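Local coordinates for Epf (Streptococcus pyogenes, PDB 4ES8), which serves as a cell-surface adhesin that binds to cells through an N-terminal domain containing a carbohydrate-binding module, at residues A[117-122]-A[205-210]; A[83-88]-A[99-104]; A[218-223]-A[291-296]; A[234-239]-A[271-276]; A[92-97]-A[195-200]. All blocks are in the same frame, centred on the assembly; numbering follows the deposited sequence. Where two conformers were deposited one is given.

Interaction 1: residues A[117-122]-A[205-210]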
# COMPACT_ATOMS: atom_id res chain seq x y z
N THR A 117 -7.06 -6.52 -1.12
CA THR A 117 -8.03 -7.61 -1.22
C THR A 117 -8.56 -7.62 -2.63
O THR A 117 -8.67 -6.57 -3.26
CB THR A 117 -9.16 -7.47 -0.19
OG1 THR A 117 -9.80 -6.20 -0.33
CG2 THR A 117 -8.66 -7.64 1.25
N PHE A 118 -8.87 -8.81 -3.14
CA PHE A 118 -9.48 -8.93 -4.47
C PHE A 118 -10.07 -10.30 -4.59
O PHE A 118 -9.85 -11.13 -3.71
CB PHE A 118 -8.49 -8.66 -5.62
CG PHE A 118 -7.28 -9.57 -5.65
CD1 PHE A 118 -6.18 -9.33 -4.83
CD2 PHE A 118 -7.24 -10.68 -6.50
CE1 PHE A 118 -5.07 -10.19 -4.87
CE2 PHE A 118 -6.14 -11.55 -6.51
CZ PHE A 118 -5.06 -11.29 -5.70
N GLU A 119 -10.78 -10.54 -5.69
CA GLU A 119 -11.30 -11.87 -5.94
C GLU A 119 -10.53 -12.50 -7.07
O GLU A 119 -10.40 -11.90 -8.14
CB GLU A 119 -12.80 -11.82 -6.32
CG GLU A 119 -13.68 -11.25 -5.22
CD GLU A 119 -15.14 -11.28 -5.59
OE1 GLU A 119 -15.68 -12.39 -5.84
OE2 GLU A 119 -15.77 -10.20 -5.58
N GLN A 120 -10.03 -13.71 -6.85
CA GLN A 120 -9.45 -14.50 -7.91
C GLN A 120 -10.64 -15.16 -8.60
O GLN A 120 -11.32 -16.00 -7.97
CB GLN A 120 -8.46 -15.54 -7.37
CG GLN A 120 -7.99 -16.55 -8.42
CD GLN A 120 -7.24 -15.81 -9.50
OE1 GLN A 120 -6.19 -15.22 -9.23
NE2 GLN A 120 -7.83 -15.74 -10.70
N GLY A 121 -10.93 -14.73 -9.81
CA GLY A 121 -12.00 -15.31 -10.62
C GLY A 121 -11.50 -16.57 -11.31
O GLY A 121 -10.49 -17.18 -10.89
N GLN A 122 -12.19 -16.98 -12.38
CA GLN A 122 -11.88 -18.21 -13.11
C GLN A 122 -10.41 -18.32 -13.46
O GLN A 122 -9.78 -17.33 -13.83
CB GLN A 122 -12.71 -18.30 -14.41
CG GLN A 122 -12.37 -17.23 -15.45
CD GLN A 122 -13.42 -17.22 -16.50
OE1 GLN A 122 -13.44 -18.07 -17.40
NE2 GLN A 122 -14.36 -16.29 -16.37
N GLU A 205 -9.35 -14.50 -14.80
CA GLU A 205 -9.96 -13.22 -14.43
C GLU A 205 -9.67 -12.86 -12.98
O GLU A 205 -9.68 -13.73 -12.12
CB GLU A 205 -11.49 -13.31 -14.65
CG GLU A 205 -12.27 -12.05 -14.34
CD GLU A 205 -13.76 -12.28 -14.38
OE1 GLU A 205 -14.29 -12.87 -13.41
OE2 GLU A 205 -14.40 -11.88 -15.38
N PHE A 206 -9.48 -11.55 -12.74
CA PHE A 206 -9.26 -10.98 -11.41
C PHE A 206 -10.24 -9.85 -11.23
O PHE A 206 -10.48 -9.12 -12.21
CB PHE A 206 -7.83 -10.45 -11.26
CG PHE A 206 -6.77 -11.36 -11.84
CD1 PHE A 206 -6.20 -12.36 -11.05
CD2 PHE A 206 -6.35 -11.21 -13.16
CE1 PHE A 206 -5.19 -13.18 -11.58
CE2 PHE A 206 -5.33 -12.02 -13.68
CZ PHE A 206 -4.75 -13.00 -12.88
N LYS A 207 -10.82 -9.68 -10.05
CA LYS A 207 -11.79 -8.59 -9.95
C LYS A 207 -11.94 -8.02 -8.56
O LYS A 207 -11.45 -8.60 -7.59
CB LYS A 207 -13.19 -9.07 -10.43
CG LYS A 207 -13.73 -10.26 -9.67
CD LYS A 207 -15.03 -10.78 -10.33
CE LYS A 207 -15.44 -12.09 -9.71
NZ LYS A 207 -16.82 -12.49 -10.11
N ASN A 208 -12.61 -6.86 -8.48
CA ASN A 208 -13.01 -6.18 -7.22
C ASN A 208 -11.79 -5.95 -6.31
O ASN A 208 -11.71 -6.42 -5.17
CB ASN A 208 -14.11 -6.98 -6.53
CG ASN A 208 -15.37 -6.98 -7.37
OD1 ASN A 208 -15.69 -5.99 -8.07
ND2 ASN A 208 -16.12 -8.05 -7.31
N LEU A 209 -10.86 -5.17 -6.87
CA LEU A 209 -9.59 -4.85 -6.23
C LEU A 209 -9.75 -3.69 -5.25
O LEU A 209 -10.40 -2.69 -5.56
CB LEU A 209 -8.54 -4.52 -7.30
CG LEU A 209 -8.43 -5.59 -8.41
CD1 LEU A 209 -8.63 -5.00 -9.79
CD2 LEU A 209 -7.15 -6.35 -8.32
N LYS A 210 -9.18 -3.84 -4.05
CA LYS A 210 -9.22 -2.81 -3.00
C LYS A 210 -7.89 -2.79 -2.29
O LYS A 210 -7.22 -3.82 -2.23
CB LYS A 210 -10.34 -3.09 -1.96
CG LYS A 210 -11.78 -2.92 -2.45
CD LYS A 210 -12.77 -3.36 -1.35
CE LYS A 210 -14.13 -3.61 -1.94
NZ LYS A 210 -15.17 -3.76 -0.89
O HOH W 1 -11.61 -6.49 -2.39
O HOH W 2 -14.49 -15.51 -13.26

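Interaction 2: residues A[83-88]-A[99-104]. With ACT (acetate ion), chain E.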
# COMPACT_ATOMS: atom_id res chain seq x y z
N GLN A 83 -14.87 -3.37 -13.08
CA GLN A 83 -14.57 -4.18 -11.90
C GLN A 83 -13.55 -5.26 -12.13
O GLN A 83 -13.10 -5.82 -11.13
CB GLN A 83 -15.86 -4.87 -11.39
CG GLN A 83 -16.93 -3.89 -10.92
CD GLN A 83 -18.04 -4.59 -10.18
OE1 GLN A 83 -18.97 -5.14 -10.78
NE2 GLN A 83 -17.98 -4.56 -8.85
N SER A 84 -13.21 -5.60 -13.38
CA SER A 84 -12.38 -6.78 -13.61
C SER A 84 -11.31 -6.60 -14.66
O SER A 84 -11.37 -5.67 -15.48
CB SER A 84 -13.27 -7.95 -14.05
OG SER A 84 -13.84 -7.72 -15.33
N ILE A 85 -10.35 -7.53 -14.66
CA ILE A 85 -9.26 -7.51 -15.63
C ILE A 85 -8.93 -8.97 -15.93
O ILE A 85 -8.94 -9.80 -15.02
CB ILE A 85 -8.08 -6.67 -15.09
CG1 ILE A 85 -7.07 -6.36 -16.18
CG2 ILE A 85 -7.41 -7.29 -13.82
CD1 ILE A 85 -6.13 -5.24 -15.77
N ALA A 86 -8.78 -9.29 -17.22
CA ALA A 86 -8.65 -10.69 -17.61
C ALA A 86 -7.72 -10.89 -18.79
O ALA A 86 -7.57 -9.99 -19.63
CB ALA A 86 -10.03 -11.24 -17.98
N ALA A 87 -7.14 -12.11 -18.86
CA ALA A 87 -6.29 -12.54 -19.97
C ALA A 87 -6.85 -13.79 -20.59
O ALA A 87 -7.44 -14.63 -19.88
CB ALA A 87 -4.87 -12.79 -19.50
N ARG A 88 -6.65 -13.93 -21.90
CA ARG A 88 -7.05 -15.10 -22.68
C ARG A 88 -5.84 -15.56 -23.45
O ARG A 88 -5.22 -14.74 -24.15
CB ARG A 88 -8.21 -14.78 -23.63
CG ARG A 88 -8.44 -15.87 -24.69
CD ARG A 88 -9.74 -15.66 -25.45
NE ARG A 88 -10.88 -15.86 -24.58
CZ ARG A 88 -12.13 -15.53 -24.91
NH1 ARG A 88 -12.40 -15.06 -26.12
NH2 ARG A 88 -13.11 -15.71 -24.04
N VAL A 99 1.29 -13.38 -19.35
CA VAL A 99 0.69 -12.04 -19.41
C VAL A 99 0.61 -11.52 -17.97
O VAL A 99 0.21 -12.26 -17.07
CB VAL A 99 -0.71 -12.05 -20.09
CG1 VAL A 99 -1.41 -10.70 -19.95
CG2 VAL A 99 -0.60 -12.45 -21.55
N ALA A 100 0.95 -10.25 -17.75
CA ALA A 100 0.83 -9.65 -16.42
C ALA A 100 0.12 -8.33 -16.53
O ALA A 100 0.34 -7.59 -17.50
CB ALA A 100 2.20 -9.44 -15.80
N PHE A 101 -0.68 -8.02 -15.52
CA PHE A 101 -1.32 -6.72 -15.40
C PHE A 101 -0.77 -5.96 -14.21
O PHE A 101 -0.40 -6.56 -13.20
CB PHE A 101 -2.84 -6.88 -15.22
CG PHE A 101 -3.47 -7.66 -16.35
CD1 PHE A 101 -3.46 -7.16 -17.65
CD2 PHE A 101 -4.11 -8.87 -16.11
CE1 PHE A 101 -4.03 -7.88 -18.70
CE2 PHE A 101 -4.68 -9.59 -17.16
CZ PHE A 101 -4.66 -9.08 -18.44
N LYS A 102 -0.75 -4.63 -14.30
CA LYS A 102 -0.44 -3.80 -13.14
C LYS A 102 -1.65 -2.95 -12.86
O LYS A 102 -2.08 -2.17 -13.73
CB LYS A 102 0.82 -2.93 -13.36
CG LYS A 102 2.10 -3.70 -13.13
CD LYS A 102 3.32 -2.76 -13.18
CE LYS A 102 4.51 -3.37 -12.51
NZ LYS A 102 5.64 -2.39 -12.38
N VAL A 103 -2.22 -3.11 -11.67
CA VAL A 103 -3.34 -2.28 -11.22
C VAL A 103 -2.77 -1.32 -10.20
O VAL A 103 -2.21 -1.72 -9.17
CB VAL A 103 -4.51 -3.09 -10.68
CG1 VAL A 103 -5.62 -2.15 -10.22
CG2 VAL A 103 -5.06 -4.02 -11.76
N ASN A 104 -2.79 -0.03 -10.56
CA ASN A 104 -2.13 0.99 -9.76
C ASN A 104 -2.87 1.38 -8.49
O ASN A 104 -4.10 1.26 -8.41
CB ASN A 104 -1.93 2.26 -10.59
CG ASN A 104 -0.76 2.17 -11.54
OD1 ASN A 104 -0.02 1.17 -11.60
ND2 ASN A 104 -0.57 3.23 -12.33
C ACT E . -11.17 -13.84 -29.42
O ACT E . -10.85 -13.79 -30.63
OXT ACT E . -10.94 -14.87 -28.73
CH3 ACT E . -11.96 -12.68 -28.86

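Interaction 3: residues A[218-223]-A[291-296]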
# COMPACT_ATOMS: atom_id res chain seq x y z
N SER A 218 1.96 4.63 16.22
CA SER A 218 3.14 4.56 17.08
C SER A 218 2.69 4.57 18.56
O SER A 218 1.50 4.77 18.88
CB SER A 218 4.05 5.75 16.79
OG SER A 218 3.37 6.97 17.07
N GLN A 219 3.66 4.37 19.44
CA GLN A 219 3.43 4.35 20.88
C GLN A 219 4.29 5.37 21.57
O GLN A 219 5.34 5.73 21.04
CB GLN A 219 3.72 2.96 21.48
CG GLN A 219 2.83 1.84 20.96
CD GLN A 219 3.45 1.10 19.81
OE1 GLN A 219 4.64 0.76 19.83
NE2 GLN A 219 2.66 0.80 18.79
N LEU A 220 3.86 5.83 22.75
CA LEU A 220 4.70 6.78 23.48
C LEU A 220 5.79 5.98 24.23
O LEU A 220 5.47 5.10 25.03
CB LEU A 220 3.88 7.61 24.49
CG LEU A 220 4.70 8.70 25.24
CD1 LEU A 220 5.08 9.85 24.33
CD2 LEU A 220 3.93 9.22 26.48
N ASP A 221 7.06 6.28 23.93
CA ASP A 221 8.21 5.67 24.60
C ASP A 221 8.46 6.43 25.89
O ASP A 221 8.57 5.81 26.94
CB ASP A 221 9.45 5.70 23.69
CG ASP A 221 10.64 4.89 24.18
OD1 ASP A 221 10.44 3.99 25.04
OD2 ASP A 221 11.76 5.09 23.65
N LYS A 222 8.49 7.77 25.81
CA LYS A 222 8.67 8.64 26.98
C LYS A 222 8.18 10.03 26.67
O LYS A 222 8.19 10.47 25.52
CB LYS A 222 10.13 8.65 27.50
CG LYS A 222 11.17 9.21 26.55
CD LYS A 222 12.55 9.32 27.20
CE LYS A 222 13.53 10.01 26.27
NZ LYS A 222 14.86 10.20 26.90
N GLY A 223 7.72 10.72 27.71
CA GLY A 223 7.27 12.09 27.58
C GLY A 223 8.04 12.95 28.54
O GLY A 223 8.34 12.51 29.66
N LEU A 291 -0.08 13.40 32.60
CA LEU A 291 -0.61 13.81 31.31
C LEU A 291 -0.93 12.58 30.49
O LEU A 291 -0.32 11.53 30.70
CB LEU A 291 0.39 14.70 30.55
CG LEU A 291 0.92 15.94 31.30
CD1 LEU A 291 1.92 16.71 30.45
CD2 LEU A 291 -0.24 16.89 31.70
N LYS A 292 -1.88 12.70 29.56
CA LYS A 292 -2.29 11.57 28.71
C LYS A 292 -1.96 11.85 27.27
O LYS A 292 -2.15 12.98 26.78
CB LYS A 292 -3.80 11.32 28.86
CG LYS A 292 -4.34 10.15 28.03
CD LYS A 292 -5.82 9.87 28.31
CE LYS A 292 -6.77 10.96 27.85
NZ LYS A 292 -8.19 10.54 28.01
N VAL A 293 -1.49 10.81 26.58
CA VAL A 293 -1.21 10.88 25.15
C VAL A 293 -2.04 9.80 24.45
O VAL A 293 -2.01 8.64 24.86
CB VAL A 293 0.30 10.71 24.83
CG1 VAL A 293 0.53 10.58 23.33
CG2 VAL A 293 1.11 11.88 25.40
N SER A 294 -2.77 10.20 23.39
CA SER A 294 -3.52 9.28 22.53
C SER A 294 -3.02 9.49 21.10
O SER A 294 -2.91 10.63 20.67
CB SER A 294 -5.02 9.54 22.63
OG SER A 294 -5.71 8.70 21.73
N ILE A 295 -2.71 8.39 20.37
CA ILE A 295 -2.17 8.53 19.02
C ILE A 295 -3.12 7.87 18.03
O ILE A 295 -3.43 6.68 18.16
CB ILE A 295 -0.74 7.94 18.94
CG1 ILE A 295 0.21 8.62 19.98
CG2 ILE A 295 -0.15 8.07 17.52
CD1 ILE A 295 1.61 8.03 20.11
N LYS A 296 -3.55 8.64 17.03
CA LYS A 296 -4.46 8.12 16.00
C LYS A 296 -3.71 8.06 14.70
O LYS A 296 -3.13 9.06 14.29
CB LYS A 296 -5.68 9.03 15.86
CG LYS A 296 -6.67 8.56 14.77
CD LYS A 296 -7.79 9.59 14.59
CE LYS A 296 -8.79 9.20 13.53
NZ LYS A 296 -9.53 10.39 13.04

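Interaction 4: residues A[234-239]-A[271-276]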
# COMPACT_ATOMS: atom_id res chain seq x y z
N LEU A 234 7.96 14.53 23.14
CA LEU A 234 7.45 13.17 23.14
C LEU A 234 8.31 12.26 22.28
O LEU A 234 8.50 12.55 21.10
CB LEU A 234 6.01 13.12 22.64
CG LEU A 234 4.99 13.99 23.38
CD1 LEU A 234 3.64 13.80 22.79
CD2 LEU A 234 4.90 13.65 24.91
N THR A 235 8.84 11.19 22.88
CA THR A 235 9.64 10.21 22.13
C THR A 235 8.71 9.08 21.69
O THR A 235 8.11 8.40 22.53
CB THR A 235 10.82 9.70 22.98
OG1 THR A 235 11.64 10.81 23.34
CG2 THR A 235 11.67 8.64 22.25
N LEU A 236 8.61 8.86 20.38
CA LEU A 236 7.76 7.79 19.86
C LEU A 236 8.55 6.51 19.56
O LEU A 236 9.75 6.57 19.26
CB LEU A 236 7.10 8.24 18.55
CG LEU A 236 6.24 9.52 18.58
CD1 LEU A 236 5.71 9.83 17.18
CD2 LEU A 236 5.11 9.40 19.59
N LYS A 237 7.86 5.39 19.64
CA LYS A 237 8.40 4.06 19.32
C LYS A 237 7.35 3.26 18.57
O LYS A 237 6.17 3.64 18.58
CB LYS A 237 8.85 3.32 20.61
CG LYS A 237 7.69 2.89 21.51
CD LYS A 237 8.15 2.17 22.78
CE LYS A 237 6.97 1.91 23.69
NZ LYS A 237 7.40 1.35 25.01
N SER A 238 7.74 2.15 17.94
CA SER A 238 6.81 1.27 17.26
C SER A 238 7.18 -0.17 17.50
O SER A 238 8.27 -0.60 17.09
CB SER A 238 6.78 1.56 15.76
OG SER A 238 6.01 0.58 15.09
N ASP A 239 6.28 -0.93 18.13
CA ASP A 239 6.50 -2.35 18.40
C ASP A 239 6.72 -3.15 17.11
O ASP A 239 7.46 -4.13 17.11
CB ASP A 239 5.32 -2.94 19.15
CG ASP A 239 5.26 -2.56 20.63
OD1 ASP A 239 6.22 -1.94 21.12
OD2 ASP A 239 4.25 -2.89 21.29
N ASN A 271 12.61 11.93 16.47
CA ASN A 271 12.41 12.08 17.90
C ASN A 271 13.39 13.13 18.46
O ASN A 271 14.53 13.21 18.01
CB ASN A 271 12.60 10.75 18.62
CG ASN A 271 11.41 9.86 18.55
OD1 ASN A 271 10.25 10.31 18.57
ND2 ASN A 271 11.65 8.55 18.49
N PRO A 272 12.96 13.96 19.44
CA PRO A 272 11.61 13.98 20.04
C PRO A 272 10.64 14.85 19.23
O PRO A 272 11.04 15.82 18.57
CB PRO A 272 11.88 14.59 21.42
CG PRO A 272 13.01 15.57 21.18
CD PRO A 272 13.84 14.98 20.04
N ILE A 273 9.37 14.47 19.28
CA ILE A 273 8.31 15.24 18.66
C ILE A 273 7.98 16.35 19.62
O ILE A 273 7.65 16.07 20.78
CB ILE A 273 7.05 14.37 18.33
CG1 ILE A 273 7.40 13.06 17.56
CG2 ILE A 273 5.96 15.19 17.65
CD1 ILE A 273 8.15 13.17 16.18
N SER A 274 8.07 17.60 19.17
CA SER A 274 7.79 18.72 20.05
C SER A 274 6.34 19.15 19.96
O SER A 274 5.76 19.21 18.88
CB SER A 274 8.69 19.91 19.73
OG SER A 274 10.05 19.55 19.93
N ILE A 275 5.76 19.42 21.13
CA ILE A 275 4.44 19.98 21.28
C ILE A 275 4.64 21.28 22.06
O ILE A 275 5.33 21.28 23.09
CB ILE A 275 3.45 18.98 21.96
CG1 ILE A 275 3.20 17.75 21.04
CG2 ILE A 275 2.13 19.69 22.34
CD1 ILE A 275 2.17 16.72 21.53
N THR A 276 4.09 22.39 21.55
CA THR A 276 4.19 23.68 22.22
C THR A 276 2.86 24.01 22.86
O THR A 276 1.85 24.15 22.17
CB THR A 276 4.64 24.79 21.24
OG1 THR A 276 5.84 24.38 20.59
CG2 THR A 276 4.86 26.14 21.95

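Interaction 5: residues A[92-97]-A[195-200]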
# COMPACT_ATOMS: atom_id res chain seq x y z
N SER A 92 -2.56 -20.33 -30.64
CA SER A 92 -1.36 -19.92 -31.39
C SER A 92 -0.22 -19.46 -30.45
O SER A 92 0.90 -19.24 -30.92
CB SER A 92 -1.71 -18.82 -32.38
OG SER A 92 -2.26 -17.71 -31.72
N THR A 93 -0.50 -19.32 -29.12
CA THR A 93 0.52 -18.94 -28.14
C THR A 93 1.71 -19.87 -28.20
O THR A 93 1.53 -21.09 -28.28
CB THR A 93 -0.09 -19.05 -26.71
OG1 THR A 93 -1.16 -18.11 -26.56
CG2 THR A 93 0.92 -18.78 -25.59
N THR A 94 2.94 -19.32 -28.15
CA THR A 94 4.15 -20.12 -28.03
C THR A 94 4.46 -20.23 -26.56
O THR A 94 4.78 -19.23 -25.93
CB THR A 94 5.32 -19.51 -28.83
OG1 THR A 94 4.95 -19.43 -30.20
CG2 THR A 94 6.63 -20.32 -28.66
N ALA A 95 4.37 -21.43 -26.02
CA ALA A 95 4.59 -21.63 -24.60
C ALA A 95 6.02 -22.02 -24.28
O ALA A 95 6.68 -22.64 -25.13
CB ALA A 95 3.62 -22.70 -24.09
N PRO A 96 6.53 -21.72 -23.06
CA PRO A 96 5.85 -20.96 -21.99
C PRO A 96 5.69 -19.48 -22.35
O PRO A 96 6.50 -18.92 -23.11
CB PRO A 96 6.77 -21.13 -20.76
CG PRO A 96 7.85 -22.13 -21.17
CD PRO A 96 7.90 -22.09 -22.67
N TYR A 97 4.62 -18.88 -21.83
CA TYR A 97 4.29 -17.49 -22.14
C TYR A 97 3.50 -16.92 -20.98
O TYR A 97 2.65 -17.62 -20.42
CB TYR A 97 3.48 -17.45 -23.43
CG TYR A 97 2.97 -16.09 -23.83
CD1 TYR A 97 3.81 -15.17 -24.45
CD2 TYR A 97 1.62 -15.76 -23.70
CE1 TYR A 97 3.33 -13.94 -24.89
CE2 TYR A 97 1.15 -14.51 -24.08
CZ TYR A 97 2.00 -13.61 -24.69
OH TYR A 97 1.54 -12.39 -25.13
N GLU A 195 2.32 -23.12 -19.53
CA GLU A 195 3.56 -23.89 -19.70
C GLU A 195 3.55 -24.66 -20.99
O GLU A 195 4.62 -25.02 -21.49
CB GLU A 195 3.78 -24.88 -18.54
CG GLU A 195 3.93 -24.22 -17.19
CD GLU A 195 5.34 -23.88 -16.77
OE1 GLU A 195 6.22 -23.72 -17.64
OE2 GLU A 195 5.56 -23.75 -15.54
N LYS A 196 2.36 -25.00 -21.50
CA LYS A 196 2.27 -25.76 -22.73
C LYS A 196 1.28 -25.07 -23.66
O LYS A 196 0.48 -24.25 -23.22
CB LYS A 196 1.95 -27.24 -22.48
CG LYS A 196 0.58 -27.57 -21.94
CD LYS A 196 0.37 -29.08 -22.00
CE LYS A 196 -0.67 -29.54 -21.01
NZ LYS A 196 -0.63 -31.01 -20.79
N LYS A 197 1.40 -25.35 -24.95
CA LYS A 197 0.56 -24.73 -25.95
C LYS A 197 -0.93 -25.03 -25.66
O LYS A 197 -1.30 -26.20 -25.52
CB LYS A 197 0.96 -25.23 -27.34
CG LYS A 197 0.50 -24.32 -28.45
CD LYS A 197 1.31 -24.56 -29.75
CE LYS A 197 1.34 -23.35 -30.65
NZ LYS A 197 2.68 -22.69 -30.63
N PRO A 198 -1.77 -23.99 -25.55
CA PRO A 198 -3.22 -24.23 -25.35
C PRO A 198 -3.86 -25.00 -26.50
O PRO A 198 -3.45 -24.88 -27.67
CB PRO A 198 -3.81 -22.81 -25.32
CG PRO A 198 -2.64 -21.94 -24.88
CD PRO A 198 -1.48 -22.54 -25.65
N GLN A 199 -4.91 -25.77 -26.17
CA GLN A 199 -5.69 -26.51 -27.16
C GLN A 199 -7.07 -25.85 -27.35
O GLN A 199 -7.88 -26.28 -28.19
CB GLN A 199 -5.83 -27.97 -26.75
CG GLN A 199 -4.48 -28.72 -26.76
CD GLN A 199 -3.97 -28.98 -28.16
OE1 GLN A 199 -4.73 -29.08 -29.13
NE2 GLN A 199 -2.66 -29.18 -28.29
N GLY A 200 -7.32 -24.78 -26.58
CA GLY A 200 -8.51 -23.94 -26.71
C GLY A 200 -8.27 -22.64 -25.98
O GLY A 200 -7.23 -22.47 -25.35

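Interaction 1: residues A[117-122]-A[205-210]
Q120 OE1 lies at the edge of the F206 ring, near its plane, 3.3 Å from F206 CE1, with the amide turned 74° against the ring. A bend that places Q120 CD (chi2 64°) helps lay this side chain beside the ring. Its OE1 is hydrogen-bonded to the hydroxyl of Y131, and NE2 donates within its own strand to G121 O (3.0 Å). The second ring, F118, has Y131 packed edge-to-face with it; L209 CD2 comes at the F118 ring obliquely and touches F118 CB at 3.8 Å. Between them these side chains touch strands 127-135 and 186-194, in the interior of an antiparallel beta sandwich. Here strands 113-123 and 202-213 are neighbours, and their register slips by one between T117 and E119: a beta bulge, with N208 at positive phi (55°). Normal pairing flanks it, K210 N to T117 O at 2.9 Å and E119 N to K207 O at 2.8 Å. On the outer face E119 and N208 run side by side, and N208 ND2 donates to E119 OE2 (2.8 Å) from above the carboxylate plane. K207 NZ stays 4.4 Å from E119 OE1, beyond a salt bridge. A water joins T117 OG1 to N208 O.

Interaction 2: residues A[83-88]-A[99-104]
I85 lies flat over one face of the F101 ring: CG1 sits 3.8 Å from the ring centroid, 11° off the normal, a CH-pi contact, and CD1 lies over the same face beside CG, 3.6 Å from F101 CG. The two side chains slide past each other in opposite directions, I85 holding CG1 anti to its backbone N (chi1 -167°), which brings that atom over the ring. The ring tip is packed closely too. F101 CZ comes within 3.3 Å of A86 O, approached obliquely, while A87 N lies in the ring plane at the edge and A87 CB is 3.9 Å from F101 CZ. Packing slackens toward both ends, where A87 CB stands 4.1 Å from V99 CG1 and I85 CD1 stands 4.3 Å from V103 CG2. R88, partly exposed, turns away from this core; its NH1 donates to the acetate OXT (3.0 Å), an ion probably from the crystallisation liquor, while NE makes a salt bridge with D203 and the guanidinium a cation-pi contact with W67. The strands run nearly antiparallel, their axes 8.2 Å apart, but belong to different sheets of the sandwich: strand 84-89 lies between 76-80 and 202-213, strand 97-105 beside 186-194, and L190 and W32 also touch I85.

Interaction 3: residues A[218-223]-A[291-296]
L220 and V293 meet through their methyls, L220 CD2 lying 4.0 Å from V293 CG2, with the two side chains crossing at about a right angle. L220 carries CG anti to its backbone N (chi1 -177°), and CD2 beyond it makes the touch. The other apolar piece is I295, which pushes its CD1 against the start of the opposing segment rather than against another hydrocarbon: that methyl is 3.5 Å from S218 O, 3.7 Å from S218 OG and 4.1 Å from L220 N. I295 CG2 lies 3.7 Å from S218 OG as well, so the methyls of both branches touch the serine hydroxyl.

Polar groups contribute only van der Waals contact across this interface, and their bonds lead elsewhere. S218 OG is hydrogen-bonded to D248 OD2, and I295 N is bonded to S304 OG. Backbone pairing of 218-223 goes to the next strand: Q219 with K237, while D221 and K222 both face T235 in a classic beta bulge, where the chain turns a corner.

Strand 219-224 thus edges a three-stranded sheet and strand 290-297 sits inside a four-stranded one; residues such as L220, V293 and I295 fill the space between two antiparallel sheets, the sandwich core expected of a fibronectin-like domain.

Interaction 4: residues A[234-239]-A[271-276]
L234 and I273 form an antiparallel hydrogen-bonded pair that fastens strand 273-276 to the edge of strand 231-237, in the three-stranded sheet of what is probably the fibronectin-like domain. Two backbone bonds hold the pair: L234 N to I273 O and I273 N to L234 O, each 2.8 Å.

Apolar contact lies on the face carrying L234, L236, I273 and I275. L234 CD1 meets I275 CD1 at 3.5 Å, methyl to methyl, the two side chains crossing obliquely. L236 comes across I273 at about a right angle and sets CD1 3.7 Å from I273 CG1; its CG anti to its own carbonyl carbon (chi1 -57°) starts the branch in that direction. I250 and L252 of the facing sheet cover I275, and I250 also touches L234 and I273, so this face belongs to the sandwich core. Away from that core T235 is partly exposed and P272 exposed, and T235 CG2 lies 3.8 Å from N271 ND2.

Across the two segments, side-chain hydrogen bonding comes from N271. The strand pairing stops at a cis peptide between N271 and P272, and beyond it the asparagine amide does what a backbone peptide would have done, gripping both the N-H and the carbonyl of L236. N271 ND2 donates to L236 O at 2.9 Å, in the carbonyl plane and on a lone pair. In return L236 N donates to N271 OD1 at 2.8 Å, nearly straight at 171°, yet reaching that oxygen from 42° above the plane of the amide.

Interaction 5: residues A[92-97]-A[195-200]
K197 drapes its side chain over the carbonyl of T93. CG starts anti to the lysine's own backbone N (chi1 -160°), and the chain then stays extended as far as CE, passing T93 O with CG at 3.4 Å and CE at 3.3 Å. The last torsion (chi4 107°) bends NZ back on the same oxygen, where it donates a hydrogen bond of 3.1 Å to T93 O. The ammonium comes from above the carbonyl plane, 47° out of it. T94 OG1 lies farther off, 4.0 Å from K197 NZ.

The T93 hydroxyl is hydrogen-bonded to K90 O. T93 CB rests 3.9 Å from P198 CD, and the proline in turn packs on Y89. A95 presses its one methyl straight onto the opposing backbone, CB standing 3.4 Å from K196 C. At the far end E195 starts away from the partner loop, but its chain is bent at chi2, which turns CD back, and OE1 ends 4.1 Å from P96 CB. The peptide between A95 and P96 is cis, and just after it the backbone of Y97 pairs with V194.

Both segments are loops at one end of the beta sandwich, one joining strands 84-89 and 97-105, the other 186-194 and 202-213. With a single hydrogen bond between the segments, made by a lysine at the surface, and methyl and ring contacts beside it, the contact pairs one charged hydrogen bond with a modest set of van der Waals touches; the positive ammonium would be expected to polarise the T93 carbonyl.

From the N terminus, interaction 2 closes first, between strands 84-89 and 97-105, spanning the short connection that contains 92-97. That connection meets 195-200 much later, so interaction 5 crosses interaction 2. Interaction 1 opens at 117-122, before interaction 5 has closed, and closes at 205-210 after it: these two cross as well. Interactions 1 and 2 meet directly, strand 202-213 bonding to strand 84-89, while interaction 5 joins loops at one end of this sandwich. The chain then passes into the probable fibronectin-like domain. There interaction 4 is nested inside interaction 3, sharing its three-stranded sheet, and interaction 3 ties that sheet to the four-stranded one. The centre of interaction 3 is about 39 Å from that of interaction 1.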